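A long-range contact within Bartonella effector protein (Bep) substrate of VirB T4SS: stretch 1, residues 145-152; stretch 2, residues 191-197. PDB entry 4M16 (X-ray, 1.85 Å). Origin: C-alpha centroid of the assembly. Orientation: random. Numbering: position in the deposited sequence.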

# COMPACT_ATOMS: atom_id res chain seq x y z
N LEU A 145 -2.84 -2.35 -12.00
CA LEU A 145 -2.22 -1.26 -11.28
C LEU A 145 -2.00 -1.54 -9.80
O LEU A 145 -0.94 -1.22 -9.23
N PHE A 146 -3.01 -2.14 -9.17
CA PHE A 146 -2.89 -2.58 -7.78
C PHE A 146 -1.81 -3.67 -7.53
O PHE A 146 -0.96 -3.48 -6.63
N SER A 147 -1.75 -4.67 -8.39
CA SER A 147 -0.66 -5.65 -8.32
C SER A 147 0.70 -4.98 -8.50
O SER A 147 1.68 -5.34 -7.84
N PHE A 148 0.78 -4.01 -9.39
CA PHE A 148 2.04 -3.35 -9.67
C PHE A 148 2.47 -2.57 -8.42
O PHE A 148 3.58 -2.74 -7.93
N LEU A 149 1.58 -1.74 -7.86
CA LEU A 149 1.93 -0.99 -6.69
C LEU A 149 2.26 -1.91 -5.50
O LEU A 149 3.21 -1.62 -4.78
N ASN A 150 1.49 -2.98 -5.30
CA ASN A 150 1.76 -3.97 -4.26
C ASN A 150 3.22 -4.48 -4.42
O ASN A 150 3.95 -4.58 -3.45
N TYR A 151 3.59 -4.84 -5.64
CA TYR A 151 4.96 -5.32 -5.90
C TYR A 151 6.02 -4.29 -5.57
O TYR A 151 7.06 -4.63 -4.98
N ILE A 152 5.73 -3.01 -5.87
CA ILE A 152 6.67 -1.94 -5.59
C ILE A 152 6.97 -1.77 -4.08
O ILE A 152 8.16 -1.75 -3.69
N ALA A 191 -4.54 -12.85 -1.94
CA ALA A 191 -4.51 -12.30 -3.31
C ALA A 191 -3.20 -11.59 -3.60
O ALA A 191 -2.65 -11.74 -4.66
N CYS A 192 -2.69 -10.81 -2.65
CA CYS A 192 -1.47 -10.04 -2.88
C CYS A 192 -0.27 -10.99 -3.00
O CYS A 192 0.54 -10.86 -3.90
N ASN A 193 -0.19 -11.96 -2.10
CA ASN A 193 0.92 -12.90 -2.12
C ASN A 193 0.83 -13.77 -3.40
O ASN A 193 1.82 -13.96 -4.09
N ASP A 194 -0.36 -14.22 -3.77
CA ASP A 194 -0.51 -14.96 -5.04
C ASP A 194 -0.11 -14.17 -6.29
O ASP A 194 0.46 -14.75 -7.25
N ALA A 195 -0.44 -12.88 -6.32
CA ALA A 195 -0.07 -12.01 -7.44
C ALA A 195 1.45 -12.01 -7.64
O ALA A 195 1.91 -11.98 -8.78
N MET A 196 2.21 -12.08 -6.56
CA MET A 196 3.68 -12.10 -6.67
C MET A 196 4.26 -13.48 -6.85
O MET A 196 5.30 -13.63 -7.50
N ALA A 197 3.59 -14.50 -6.27
CA ALA A 197 4.14 -15.87 -6.23
C ALA A 197 3.85 -16.64 -7.53
O ALA A 197 4.73 -17.31 -8.06

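Two helices cross here at nearly a right angle, 84° between their N-to-C directions, with a closest axial approach of 10.0 Å. So steep a crossing leaves only a short patch in which side chains can meet, and the buried surface, 284 Å² summed over both sides, is correspondingly small. Stretch 1 contributes Phe-146, Ser-147, Asn-150 and Tyr-151, a pattern of spacings of one, three and four that gathers them on one side of the helix, while Leu-145, Phe-148, Leu-149 and Ile-152 make no contact with the second helix.

Along stretch 2, Ala-191 comes first and stays out of the contact. Cys-192 is the first residue to engage. Its CA-to-CB bond points sideways, and chi1 in the m well (-69°) brings the sulfur to Phe-146, with Cys-192 SG 3.9 Å from Phe-146 CE1. Cys-192 SG lies near the plane of the Phe-146 ring, at its edge, 5.2 Å from the ring centroid and 85° off the normal. The CA-to-CB bond of Phe-146 is also sideways, but its t rotamer at chi1 carries the end of the side chain nearer to the second helix. The backbone of Cys-192 faces Asn-150, with Cys-192 CA 7.0 Å from Asn-150 CA, and there the Asn-150 side chain, its CA-to-CB bond pointing toward stretch 2 and chi1 t, rests Asn-150 ND2 3.6 Å from Cys-192 CB. This is packing, since no direct hydrogen bond links the two stretches.

The polar link is made through water instead. Asn-193 sends its CA-to-CB bond away from stretch 1, yet with chi1 m its end comes nearer, to a distance that a single water can span. The water O accepts from Asn-150 ND2 at 3.0 Å and donates to Asn-193 OD1 at 2.9 Å. Asn-150 OD1 is hydrogen-bonded elsewhere in the structure, so both ends of this buried amide have polar partners. Asp-194, the next residue, is out of reach.

Ala-195 marks the tightest backbone approach in the register, with Ala-195 CA 6.4 Å from Ser-147 CA. Two small side chains meet at this point: the CA-to-CB bond of Ala-195 points toward stretch 1, and Ala-195 CB sits 3.9 Å from Ser-147 OG; the CA-to-CB bond of Ser-147 points sideways and chi1 is m (-61°). The hydroxyl finds its hydrogen-bonding partner in a residue just outside the stretches, so it can lie against a methyl group without losing its polar satisfaction.

Met-196 completes the patch. Its CA-to-CB bond points toward stretch 1, and chi1 to chi3 are m, t, p, which places Met-196 SD 3.7 Å from Asn-150 ND2 and 4.0 Å from Tyr-151 CA. Met-196 CE lies 4.5 Å from Tyr-151 CD1, a loose apolar contact oblique to a ring held at chi1 t (161°) on a sideways CA-to-CB bond. Ala-197 lies beyond reach.

The rules are economical: the small Ser-147 and Ala-195 at the closest CA pair, with Asn-150, Phe-146 and Met-196 reaching across beside them, and a central asparagine whose ND2 gives a hydrogen bond to a water and whose OD1 is satisfied elsewhere in the structure.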

# COMPACT_ATOMS: atom_id res chain seq x y z
CB LEU A 145 -3.03 0.04 -11.49
CG LEU A 145 -2.68 0.86 -12.72
CD1 LEU A 145 -3.77 1.92 -12.87
CD2 LEU A 145 -1.29 1.52 -12.66
CB PHE A 146 -4.25 -2.98 -7.20
CG PHE A 146 -4.20 -3.26 -5.72
CD1 PHE A 146 -3.83 -4.51 -5.26
CD2 PHE A 146 -4.54 -2.30 -4.81
CE1 PHE A 146 -3.75 -4.76 -3.93
CE2 PHE A 146 -4.46 -2.55 -3.45
CZ PHE A 146 -4.10 -3.79 -3.00
CB SER A 147 -0.77 -6.73 -9.37
OG SER A 147 -1.97 -7.46 -9.19
CB PHE A 148 1.93 -2.46 -10.93
CG PHE A 148 3.22 -1.72 -11.30
CD1 PHE A 148 4.48 -2.26 -11.08
CD2 PHE A 148 3.14 -0.48 -11.98
CE1 PHE A 148 5.64 -1.58 -11.48
CE2 PHE A 148 4.30 0.20 -12.35
CZ PHE A 148 5.55 -0.36 -12.11
CB LEU A 149 0.85 0.05 -6.34
CG LEU A 149 1.18 0.91 -5.10
CD1 LEU A 149 2.43 1.71 -5.35
CD2 LEU A 149 0.00 1.78 -4.69
CB ASN A 150 0.77 -5.13 -4.28
CG ASN A 150 1.01 -6.12 -3.16
OD1 ASN A 150 0.89 -5.76 -1.97
ND2 ASN A 150 1.40 -7.34 -3.52
CB TYR A 151 5.12 -5.71 -7.37
CG TYR A 151 6.54 -5.76 -7.84
CD1 TYR A 151 7.37 -6.82 -7.53
CD2 TYR A 151 7.07 -4.71 -8.61
CE1 TYR A 151 8.72 -6.80 -7.96
CE2 TYR A 151 8.38 -4.71 -9.04
CZ TYR A 151 9.20 -5.74 -8.73
OH TYR A 151 10.52 -5.69 -9.19
CB ILE A 152 6.24 -0.55 -6.17
CG1 ILE A 152 6.16 -0.61 -7.67
CG2 ILE A 152 7.32 0.47 -5.81
CD1 ILE A 152 5.64 0.67 -8.33
CB ALA A 191 -5.67 -11.36 -3.53
CB CYS A 192 -1.23 -9.03 -1.76
SG CYS A 192 -2.43 -7.68 -1.73
CB ASN A 193 1.01 -13.69 -0.81
CG ASN A 193 1.44 -12.80 0.39
OD1 ASN A 193 1.89 -11.65 0.26
ND2 ASN A 193 1.30 -13.37 1.57
CB ASP A 194 -1.94 -15.50 -5.22
CG ASP A 194 -2.25 -16.73 -4.39
OD1 ASP A 194 -1.38 -17.24 -3.67
OD2 ASP A 194 -3.40 -17.19 -4.46
CB ALA A 195 -0.61 -10.59 -7.26
CB MET A 196 4.36 -11.35 -5.50
CG MET A 196 4.28 -9.84 -5.75
SD MET A 196 4.67 -8.94 -4.29
CE MET A 196 6.39 -9.42 -4.04
CB ALA A 197 3.63 -16.65 -5.02
O HOH W 1 2.35 -9.34 -1.46